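Long-range contacts in interleukin-2 receptor subunit beta (Mus musculus, PDB 6DG5), which probably acts as the signalling beta subunit of the interleukin-2 receptor, binding the cytokine, transducing its mitogenic signal and also taking part in interleukin-15 responses: residues S14-S19 / S70-S75; K46-T51 / C60-G65; A144-L149 / S157-K162. All coordinates share one frame; numbering follows the deposited sequence.

Interaction 1. Residues S14-S19 / S70-S75; sequences SRANVS and SQSLTS. With NAG (2-acetamido-2-deoxy-beta-D-glucopyranose), chain E.
Arg15 and Ala16, in the loop leading into strand 17-23, lie alongside Gln71 and Ser72 of the loop between strands 57-63 and 79-86, with CA of Arg15 4.8 Å from CA of Gln71. The contact is buried in the first of the two fibronectin type III-like domains in the extracellular part of this type I cytokine receptor, and it ties a loop to the start of a strand. Its centre is the carbonyl of Arg15. Ser72 N donates to Arg15 O at 3.0 Å, from above the carbonyl plane, while Ser72 OG reaches Arg15 O at 2.8 Å in that plane, on a lone pair. The hydroxyl comes back to the acceptor of its own N-H because OG stands between the backbone N and the carbonyl carbon (chi1 66°). Tyr12 OH adds a third bond to this buried oxygen. The Arg15 and Gln71 side chains cross at about a right angle, their guanidinium and amide planes 55° apart. Gln71 OE1 sits at the guanidinium edge beside NH1, modelled too close for the length of that bond to be trusted. Arg15 NE makes a salt bridge with Glu69, and Gln71 OE1 is also bonded to Ser133 OG of the second domain, which places the cluster at the junction between the domains. Ala16 CB rests 3.5 Å from Ser70 OG, itself bonded to Phe67 O. Asn17 turns away from the loop and carries the glycan, its ND2 bonded covalently to C1 of the sugar. Farther on, Val18 CG2 meets Leu73 CD1 at 4.2 Å. The other end of the Gln71 amide is held within its own loop: NE2 lies 2.7 Å from Leu73 O, the N-H pointing almost straight at it (178°).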
loop_
_atom_site.group_PDB
_atom_site.type_symbol
_atom_site.label_atom_id
_atom_site.label_comp_id
_atom_site.label_asym_id
_atom_site.label_seq_id
_atom_site.Cartn_x
_atom_site.Cartn_y
_atom_site.Cartn_z
ATOM N N SER B 14 -1.758 -12.920 8.190
ATOM C CA SER B 14 -2.410 -11.923 7.342
ATOM C C SER B 14 -3.335 -12.533 6.298
ATOM O O SER B 14 -3.846 -11.805 5.441
ATOM C CB SER B 14 -1.404 -11.000 6.639
ATOM O OG SER B 14 -0.784 -11.666 5.555
ATOM N N ARG B 15 -3.579 -13.841 6.342
ATOM C CA ARG B 15 -4.540 -14.448 5.428
ATOM C C ARG B 15 -5.607 -15.225 6.188
ATOM O O ARG B 15 -6.660 -14.672 6.522
ATOM C CB ARG B 15 -3.839 -15.358 4.417
ATOM C CG ARG B 15 -3.289 -14.631 3.198
ATOM C CD ARG B 15 -4.252 -13.556 2.717
ATOM N NE ARG B 15 -4.163 -13.330 1.277
ATOM C CZ ARG B 15 -4.741 -12.314 0.645
ATOM N NH1 ARG B 15 -5.443 -11.420 1.328
ATOM N NH2 ARG B 15 -4.612 -12.187 -0.668
ATOM N N ALA B 16 -5.349 -16.506 6.473
ATOM C CA ALA B 16 -6.363 -17.333 7.116
ATOM C C ALA B 16 -5.795 -18.242 8.203
ATOM O O ALA B 16 -6.413 -19.264 8.524
ATOM C CB ALA B 16 -7.092 -18.185 6.076
ATOM N N ASN B 17 -4.650 -17.897 8.785
ATOM C CA ASN B 17 -3.976 -18.752 9.753
ATOM C C ASN B 17 -3.631 -17.933 10.986
ATOM O O ASN B 17 -2.981 -16.886 10.884
ATOM C CB ASN B 17 -2.713 -19.375 9.139
ATOM C CG ASN B 17 -2.065 -20.438 10.029
ATOM O OD1 ASN B 17 -2.255 -20.470 11.249
ATOM N ND2 ASN B 17 -1.285 -21.314 9.401
ATOM N N VAL B 18 -4.081 -18.408 12.143
ATOM C CA VAL B 18 -3.735 -17.831 13.432
ATOM C C VAL B 18 -3.118 -18.941 14.271
ATOM O O VAL B 18 -3.736 -19.996 14.466
ATOM C CB VAL B 18 -4.957 -17.223 14.138
ATOM C CG1 VAL B 18 -4.565 -16.663 15.493
ATOM C CG2 VAL B 18 -5.590 -16.143 13.271
ATOM N N SER B 19 -1.902 -18.709 14.758
ATOM C CA SER B 19 -1.164 -19.699 15.533
ATOM C C SER B 19 -0.903 -19.152 16.927
ATOM O O SER B 19 -0.378 -18.044 17.075
ATOM C CB SER B 19 0.156 -20.062 14.848
ATOM O OG SER B 19 0.789 -21.144 15.509
ATOM N N SER B 70 -6.916 -16.736 1.206
ATOM C CA SER B 70 -8.229 -16.189 1.522
ATOM C C SER B 70 -8.115 -15.191 2.668
ATOM O O SER B 70 -7.443 -15.451 3.670
ATOM C CB SER B 70 -9.206 -17.305 1.882
ATOM O OG SER B 70 -9.021 -17.723 3.221
ATOM N N GLN B 71 -8.776 -14.043 2.516
ATOM C CA GLN B 71 -8.723 -12.975 3.515
ATOM C C GLN B 71 -9.819 -13.229 4.541
ATOM O O GLN B 71 -10.950 -12.760 4.409
ATOM C CB GLN B 71 -8.872 -11.608 2.860
ATOM C CG GLN B 71 -8.539 -10.447 3.784
ATOM C CD GLN B 71 -7.091 -10.458 4.219
ATOM O OE1 GLN B 71 -6.187 -10.620 3.401
ATOM N NE2 GLN B 71 -6.861 -10.303 5.517
ATOM N N SER B 72 -9.471 -13.968 5.596
ATOM C CA SER B 72 -10.471 -14.371 6.577
ATOM C C SER B 72 -10.733 -13.294 7.623
ATOM O O SER B 72 -11.813 -13.274 8.222
ATOM C CB SER B 72 -10.040 -15.668 7.264
ATOM O OG SER B 72 -8.875 -15.465 8.043
ATOM N N LEU B 73 -9.775 -12.402 7.859
ATOM C CA LEU B 73 -9.909 -11.367 8.872
ATOM C C LEU B 73 -9.575 -10.007 8.275
ATOM O O LEU B 73 -8.907 -9.903 7.243
ATOM C CB LEU B 73 -9.001 -11.641 10.076
ATOM C CG LEU B 73 -9.283 -12.911 10.876
ATOM C CD1 LEU B 73 -8.150 -13.178 11.852
ATOM C CD2 LEU B 73 -10.606 -12.793 11.613
ATOM N N THR B 74 -10.039 -8.960 8.949
ATOM C CA THR B 74 -9.833 -7.582 8.524
ATOM C C THR B 74 -9.148 -6.789 9.631
ATOM O O THR B 74 -8.818 -7.311 10.699
ATOM C CB THR B 74 -11.156 -6.919 8.136
ATOM O OG1 THR B 74 -12.131 -7.150 9.160
ATOM C CG2 THR B 74 -11.659 -7.480 6.828
ATOM N N SER B 75 -8.940 -5.499 9.356
ATOM C CA SER B 75 -8.280 -4.627 10.317
ATOM C C SER B 75 -9.177 -4.322 11.507
ATOM O O SER B 75 -8.678 -4.094 12.616
ATOM C CB SER B 75 -7.856 -3.331 9.630
ATOM O OG SER B 75 -7.493 -3.571 8.281
HETATM C C1 NAG E . -0.572 -22.369 10.069
HETATM C C2 NAG E . -0.015 -23.349 9.021
HETATM C C3 NAG E . 0.994 -24.318 9.647
HETATM C C4 NAG E . 2.033 -23.587 10.487
HETATM C C5 NAG E . 1.310 -22.714 11.503
HETATM C C6 NAG E . 2.227 -21.910 12.396
HETATM C C7 NAG E . -1.619 -23.791 7.209
HETATM C C8 NAG E . -2.733 -24.675 6.734
HETATM N N2 NAG E . -1.100 -24.094 8.403
HETATM O O3 NAG E . 1.635 -25.063 8.617
HETATM O O4 NAG E . 2.841 -24.553 11.151
HETATM O O5 NAG E . 0.500 -21.774 10.792
HETATM O O6 NAG E . 2.100 -20.516 12.157
HETATM O O7 NAG E . -1.206 -22.848 6.542
#

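Interaction 2. Residues K46-T51 / C60-G65; sequences KTCELT and CNLILG. With NAG (2-acetamido-2-deoxy-beta-D-glucopyranose), chain E; NAG (2-acetamido-2-deoxy-beta-D-glucopyranose), chain C.
Cys48 and Cys60 join the two strands covalently, SG to SG at 2.0 Å, where the segments share no hydrogen bond. The strands run antiparallel but splayed: the axes of the short segments 46-49 and 60-63 approach to 6.2 Å, their directions differing by 153°; backbone pairing appears farther along, at Thr51 with Ala59.

Apolar contacts line the disulfide. Leu62 CG lies 3.9 Å from Cys48 SG, and Leu62 CD2 reaches back to Lys46 CB at 3.8 Å. On the other flank Leu50 CD2 touches Cys60 CB at 3.7 Å, although the CB of Leu50 points away from the partner strand.

Among the polar and charged groups, Lys46 makes a cation-pi contact with Trp44, while strand 60-63 faces the glycan. Asn61 ND2 donates to O7 of the chain C sugar at 3.0 Å (160° at the hydrogen). Ser19 OG lies in hydrogen-bonding reach of both Asn61 OD1 and Cys60 O, two acceptors that would have to share its proton. An alanine in place of Asn61 would probably leave O7 of the chain C sugar without this amide donor and Ser19 OG without one of its two acceptors. Ile63 CG1 lies 3.9 Å from C8 of the chain E sugar.

Together this is a disulfide-linked beta hairpin, strands 46-54 and 57-63, in the N-terminal domain of a type I cytokine receptor, with an N-linked glycan beside its second strand.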
loop_
_atom_site.group_PDB
_atom_site.type_symbol
_atom_site.label_atom_id
_atom_site.label_comp_id
_atom_site.label_asym_id
_atom_site.label_seq_id
_atom_site.Cartn_x
_atom_site.Cartn_y
_atom_site.Cartn_z
ATOM N N LYS B 46 -13.962 -21.107 15.902
ATOM C CA LYS B 46 -12.944 -22.066 15.495
ATOM C C LYS B 46 -12.213 -22.637 16.707
ATOM O O LYS B 46 -12.029 -21.958 17.722
ATOM C CB LYS B 46 -11.943 -21.417 14.538
ATOM C CG LYS B 46 -12.554 -21.012 13.204
ATOM C CD LYS B 46 -12.835 -22.232 12.341
ATOM C CE LYS B 46 -14.013 -22.001 11.406
ATOM N NZ LYS B 46 -13.821 -20.827 10.512
ATOM N N THR B 47 -11.791 -23.896 16.585
ATOM C CA THR B 47 -11.188 -24.630 17.691
ATOM C C THR B 47 -10.005 -25.455 17.200
ATOM O O THR B 47 -9.951 -25.865 16.037
ATOM C CB THR B 47 -12.205 -25.557 18.374
ATOM O OG1 THR B 47 -12.856 -26.367 17.387
ATOM C CG2 THR B 47 -13.247 -24.750 19.137
ATOM N N CYS B 48 -9.061 -25.703 18.107
ATOM C CA CYS B 48 -7.903 -26.549 17.840
ATOM C C CYS B 48 -7.388 -27.084 19.169
ATOM O O CYS B 48 -7.690 -26.538 20.233
ATOM C CB CYS B 48 -6.796 -25.784 17.104
ATOM S SG CYS B 48 -6.174 -24.364 18.035
ATOM N N GLU B 49 -6.593 -28.148 19.097
ATOM C CA GLU B 49 -6.015 -28.770 20.282
ATOM C C GLU B 49 -4.546 -28.389 20.414
ATOM O O GLU B 49 -3.796 -28.424 19.433
ATOM C CB GLU B 49 -6.149 -30.291 20.230
ATOM C CG GLU B 49 -5.627 -30.994 21.477
ATOM C CD GLU B 49 -5.522 -32.497 21.310
ATOM O OE1 GLU B 49 -5.605 -32.973 20.158
ATOM O OE2 GLU B 49 -5.353 -33.201 22.329
ATOM N N LEU B 50 -4.138 -28.037 21.632
ATOM C CA LEU B 50 -2.752 -27.660 21.877
ATOM C C LEU B 50 -1.855 -28.891 21.891
ATOM O O LEU B 50 -2.215 -29.936 22.442
ATOM C CB LEU B 50 -2.633 -26.911 23.207
ATOM C CG LEU B 50 -3.156 -25.475 23.237
ATOM C CD1 LEU B 50 -3.389 -25.034 24.669
ATOM C CD2 LEU B 50 -2.172 -24.546 22.550
ATOM N N THR B 51 -0.681 -28.765 21.275
ATOM C CA THR B 51 0.291 -29.845 21.194
ATOM C C THR B 51 1.657 -29.332 21.629
ATOM O O THR B 51 2.013 -28.183 21.354
ATOM C CB THR B 51 0.371 -30.419 19.774
ATOM O OG1 THR B 51 -0.953 -30.611 19.260
ATOM C CG2 THR B 51 1.101 -31.756 19.777
ATOM N N CYS B 60 -0.904 -24.297 18.702
ATOM C CA CYS B 60 -2.224 -24.529 18.135
ATOM C C CYS B 60 -2.310 -23.780 16.815
ATOM O O CYS B 60 -1.707 -22.715 16.656
ATOM C CB CYS B 60 -3.327 -24.052 19.085
ATOM S SG CYS B 60 -4.757 -25.136 19.272
ATOM N N ASN B 61 -3.067 -24.333 15.870
ATOM C CA ASN B 61 -3.199 -23.745 14.540
ATOM C C ASN B 61 -4.675 -23.598 14.195
ATOM O O ASN B 61 -5.362 -24.594 13.946
ATOM C CB ASN B 61 -2.473 -24.585 13.491
ATOM C CG ASN B 61 -0.970 -24.471 13.604
ATOM O OD1 ASN B 61 -0.446 -23.460 14.076
ATOM N ND2 ASN B 61 -0.263 -25.508 13.173
ATOM N N LEU B 62 -5.154 -22.357 14.176
ATOM C CA LEU B 62 -6.527 -22.048 13.783
ATOM C C LEU B 62 -6.528 -21.731 12.294
ATOM O O LEU B 62 -6.088 -20.658 11.876
ATOM C CB LEU B 62 -7.069 -20.883 14.604
ATOM C CG LEU B 62 -7.244 -21.127 16.103
ATOM C CD1 LEU B 62 -7.063 -19.833 16.883
ATOM C CD2 LEU B 62 -8.609 -21.736 16.382
ATOM N N ILE B 63 -7.014 -22.668 11.486
ATOM C CA ILE B 63 -7.128 -22.472 10.045
ATOM C C ILE B 63 -8.496 -21.856 9.774
ATOM O O ILE B 63 -9.526 -22.523 9.902
ATOM C CB ILE B 63 -6.935 -23.782 9.273
ATOM C CG1 ILE B 63 -5.504 -24.299 9.443
ATOM C CG2 ILE B 63 -7.251 -23.580 7.800
ATOM C CD1 ILE B 63 -5.347 -25.320 10.547
ATOM N N LEU B 64 -8.508 -20.578 9.400
ATOM C CA LEU B 64 -9.737 -19.797 9.311
ATOM C C LEU B 64 -10.354 -19.770 7.918
ATOM O O LEU B 64 -11.414 -19.158 7.744
ATOM C CB LEU B 64 -9.480 -18.354 9.763
ATOM C CG LEU B 64 -9.610 -18.009 11.246
ATOM C CD1 LEU B 64 -8.477 -18.602 12.052
ATOM C CD2 LEU B 64 -9.663 -16.504 11.424
ATOM N N GLY B 65 -9.730 -20.399 6.920
ATOM C CA GLY B 65 -10.214 -20.299 5.561
ATOM C C GLY B 65 -10.038 -21.596 4.800
ATOM O O GLY B 65 -9.390 -22.538 5.264
HETATM C C1 NAG E . -0.572 -22.369 10.069
HETATM C C2 NAG E . -0.015 -23.349 9.021
HETATM C C3 NAG E . 0.994 -24.318 9.647
HETATM C C4 NAG E . 2.033 -23.587 10.487
HETATM C C5 NAG E . 1.310 -22.714 11.503
HETATM C C6 NAG E . 2.227 -21.910 12.396
HETATM C C7 NAG E . -1.619 -23.791 7.209
HETATM C C8 NAG E . -2.733 -24.675 6.734
HETATM N N2 NAG E . -1.100 -24.094 8.403
HETATM O O3 NAG E . 1.635 -25.063 8.617
HETATM O O4 NAG E . 2.841 -24.553 11.151
HETATM O O5 NAG E . 0.500 -21.774 10.792
HETATM O O6 NAG E . 2.100 -20.516 12.157
HETATM O O7 NAG E . -1.206 -22.848 6.542
HETATM C C1 NAG C . 4.261 -24.267 11.121
HETATM C C2 NAG C . 4.871 -25.014 12.309
HETATM C C3 NAG C . 6.381 -24.798 12.356
HETATM C C4 NAG C . 7.022 -25.114 11.010
HETATM C C5 NAG C . 6.297 -24.367 9.889
HETATM C C6 NAG C . 6.793 -24.720 8.505
HETATM C C7 NAG C . 3.175 -25.167 14.078
HETATM C C8 NAG C . 2.674 -24.588 15.364
HETATM N N2 NAG C . 4.258 -24.584 13.555
HETATM O O3 NAG C . 6.942 -25.623 13.371
HETATM O O4 NAG C . 8.388 -24.709 11.057
HETATM O O5 NAG C . 4.898 -24.684 9.916
HETATM O O6 NAG C . 6.263 -25.961 8.064
HETATM O O7 NAG C . 2.623 -26.118 13.534
#

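Interaction 3. Residues A144-L149 / S157-K162; sequences ARRRLL and SVLSLK
The antiparallel hairpin of strands 140-148 and 157-161 pairs Ala144 with Leu159 and Arg146 with Ser157 at the margin of a four-stranded sheet in the fibronectin type III domain that carries the WSXWS motif. Both are hydrogen-bonded pairs: Ala144 N donates to Leu159 O at 2.9 Å and Leu159 N returns the bond to Ala144 O; Arg146 N reaches Ser157 O at 3.0 Å, and the reverse bond, Ser157 N to Arg146 O, is 3.3 Å. Ala144 packs on Leu168 and Leu159 on Leu170 of strand 167-170 in the other sheet, in the core of the sandwich. On their face the Arg146 chain bends at chi3 (76°), which sets NE, and the guanidinium beyond it brings NH2 to 3.8 Å from CB of Ser157, a poorly ordered residue. The opposite face carries Arg145, whose extended chain leads away from the hairpin to make a cation-pi contact with Trp198 of the WSXWS motif, while Arg145 NH2 is hydrogen-bonded to Gln182 OE1; such arginine-tryptophan cation-pi contacts around this motif are a known feature of type I cytokine receptors. Nearer the backbone Arg145 forms the non-hydrogen-bonded pair with Val158, where Arg145 CB lies 3.9 Å from Val158 CG2.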
loop_
_atom_site.group_PDB
_atom_site.type_symbol
_atom_site.label_atom_id
_atom_site.label_comp_id
_atom_site.label_asym_id
_atom_site.label_seq_id
_atom_site.Cartn_x
_atom_site.Cartn_y
_atom_site.Cartn_z
ATOM N N ALA B 144 17.855 -9.859 4.916
ATOM C CA ALA B 144 18.623 -11.056 4.613
ATOM C C ALA B 144 19.928 -11.044 5.397
ATOM O O ALA B 144 20.442 -9.980 5.761
ATOM C CB ALA B 144 18.914 -11.170 3.109
ATOM N N ARG B 145 20.464 -12.233 5.662
ATOM C CA ARG B 145 21.754 -12.357 6.326
ATOM C C ARG B 145 22.637 -13.336 5.566
ATOM O O ARG B 145 22.203 -14.442 5.227
ATOM C CB ARG B 145 21.602 -12.789 7.792
ATOM C CG ARG B 145 20.860 -14.092 8.041
ATOM C CD ARG B 145 20.798 -14.362 9.537
ATOM N NE ARG B 145 20.116 -15.608 9.870
ATOM C CZ ARG B 145 19.946 -16.049 11.113
ATOM N NH1 ARG B 145 20.408 -15.343 12.135
ATOM N NH2 ARG B 145 19.315 -17.193 11.336
ATOM N N ARG B 146 23.870 -12.917 5.301
ATOM C CA ARG B 146 24.852 -13.698 4.559
ATOM C C ARG B 146 25.925 -14.188 5.521
ATOM O O ARG B 146 26.522 -13.386 6.246
ATOM C CB ARG B 146 25.478 -12.854 3.447
ATOM C CG ARG B 146 26.592 -13.542 2.679
ATOM C CD ARG B 146 27.576 -12.534 2.096
ATOM N NE ARG B 146 28.480 -11.998 3.111
ATOM C CZ ARG B 146 28.363 -10.793 3.664
ATOM N NH1 ARG B 146 27.379 -9.982 3.297
ATOM N NH2 ARG B 146 29.234 -10.395 4.581
ATOM N N ARG B 147 26.172 -15.496 5.530
ATOM C CA ARG B 147 27.183 -16.068 6.401
ATOM C C ARG B 147 28.146 -16.926 5.597
ATOM O O ARG B 147 27.793 -17.486 4.556
ATOM C CB ARG B 147 26.561 -16.904 7.536
ATOM C CG ARG B 147 26.294 -18.367 7.205
ATOM C CD ARG B 147 26.050 -19.167 8.477
ATOM N NE ARG B 147 25.658 -20.547 8.207
ATOM C CZ ARG B 147 25.468 -21.467 9.150
ATOM N NH1 ARG B 147 25.639 -21.154 10.427
ATOM N NH2 ARG B 147 25.110 -22.699 8.817
ATOM N N LEU B 148 29.377 -17.008 6.093
ATOM C CA LEU B 148 30.385 -17.885 5.511
ATOM C C LEU B 148 30.128 -19.319 5.958
ATOM O O LEU B 148 29.668 -19.557 7.080
ATOM C CB LEU B 148 31.780 -17.435 5.943
ATOM C CG LEU B 148 32.879 -17.301 4.890
ATOM C CD1 LEU B 148 32.514 -16.236 3.881
ATOM C CD2 LEU B 148 34.204 -16.975 5.556
ATOM N N LEU B 149 30.409 -20.276 5.077
ATOM C CA LEU B 149 30.181 -21.671 5.426
ATOM C C LEU B 149 31.104 -22.094 6.560
ATOM O O LEU B 149 32.325 -21.921 6.484
ATOM C CB LEU B 149 30.394 -22.578 4.209
ATOM C CG LEU B 149 29.118 -23.069 3.522
ATOM C CD1 LEU B 149 29.371 -24.380 2.792
ATOM C CD2 LEU B 149 27.979 -23.219 4.521
ATOM N N SER B 157 26.245 -11.145 8.628
ATOM C CA SER B 157 25.921 -9.752 8.358
ATOM C C SER B 157 24.494 -9.667 7.832
ATOM O O SER B 157 24.165 -10.293 6.819
ATOM C CB SER B 157 26.907 -9.155 7.354
ATOM O OG SER B 157 26.920 -7.740 7.415
ATOM N N VAL B 158 23.655 -8.890 8.510
ATOM C CA VAL B 158 22.239 -8.776 8.176
ATOM C C VAL B 158 22.041 -7.522 7.337
ATOM O O VAL B 158 22.370 -6.414 7.775
ATOM C CB VAL B 158 21.369 -8.738 9.440
ATOM C CG1 VAL B 158 19.901 -8.764 9.066
ATOM C CG2 VAL B 158 21.715 -9.902 10.352
ATOM N N LEU B 159 21.499 -7.696 6.136
ATOM C CA LEU B 159 21.267 -6.603 5.203
ATOM C C LEU B 159 19.780 -6.282 5.149
ATOM O O LEU B 159 18.940 -7.188 5.129
ATOM C CB LEU B 159 21.774 -6.967 3.806
ATOM C CG LEU B 159 23.146 -7.641 3.746
ATOM C CD1 LEU B 159 23.291 -8.427 2.454
ATOM C CD2 LEU B 159 24.253 -6.610 3.870
ATOM N N SER B 160 19.455 -4.992 5.117
ATOM C CA SER B 160 18.073 -4.536 5.138
ATOM C C SER B 160 17.648 -4.065 3.753
ATOM O O SER B 160 18.367 -3.302 3.101
ATOM C CB SER B 160 17.882 -3.406 6.153
ATOM O OG SER B 160 17.958 -3.891 7.482
ATOM N N LEU B 161 16.480 -4.525 3.312
ATOM C CA LEU B 161 15.819 -4.028 2.108
ATOM C C LEU B 161 14.516 -3.386 2.571
ATOM O O LEU B 161 13.490 -4.059 2.694
ATOM C CB LEU B 161 15.571 -5.141 1.094
ATOM C CG LEU B 161 16.787 -5.910 0.579
ATOM C CD1 LEU B 161 16.755 -7.348 1.069
ATOM C CD2 LEU B 161 16.836 -5.859 -0.936
ATOM N N LYS B 162 14.562 -2.077 2.835
ATOM C CA LYS B 162 13.415 -1.348 3.362
ATOM C C LYS B 162 12.368 -1.037 2.300
ATOM O O LYS B 162 11.572 -0.105 2.473
ATOM C CB LYS B 162 13.880 -0.059 4.047
ATOM C CG LYS B 162 14.834 -0.297 5.206
ATOM C CD LYS B 162 15.144 0.985 5.960
ATOM C CE LYS B 162 16.222 0.759 7.011
ATOM N NZ LYS B 162 17.530 0.408 6.392
#

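How the interactions relate
Interactions 1 and 2 belong to the N-terminal domain and interaction 3 to the fibronectin type III domain that follows. Along the chain, interaction 2 is nested inside the loop closed by interaction 1, and interaction 3 opens after both are complete. The centres of interactions 1 and 2 lie about 13 Å apart, and the two touch: strands 17-23 and 57-63 are neighbours in one sheet, probably bonded Val18 O to Leu62 N and, just past the strand ends, Ala16 O to Leu64 N, and both contacts meet the chain E sugar. Interaction 3 lies across the chain's centre, about 29 Å from interaction 1 and about 34 Å from interaction 2 between centres, so each domain holds its own contacts.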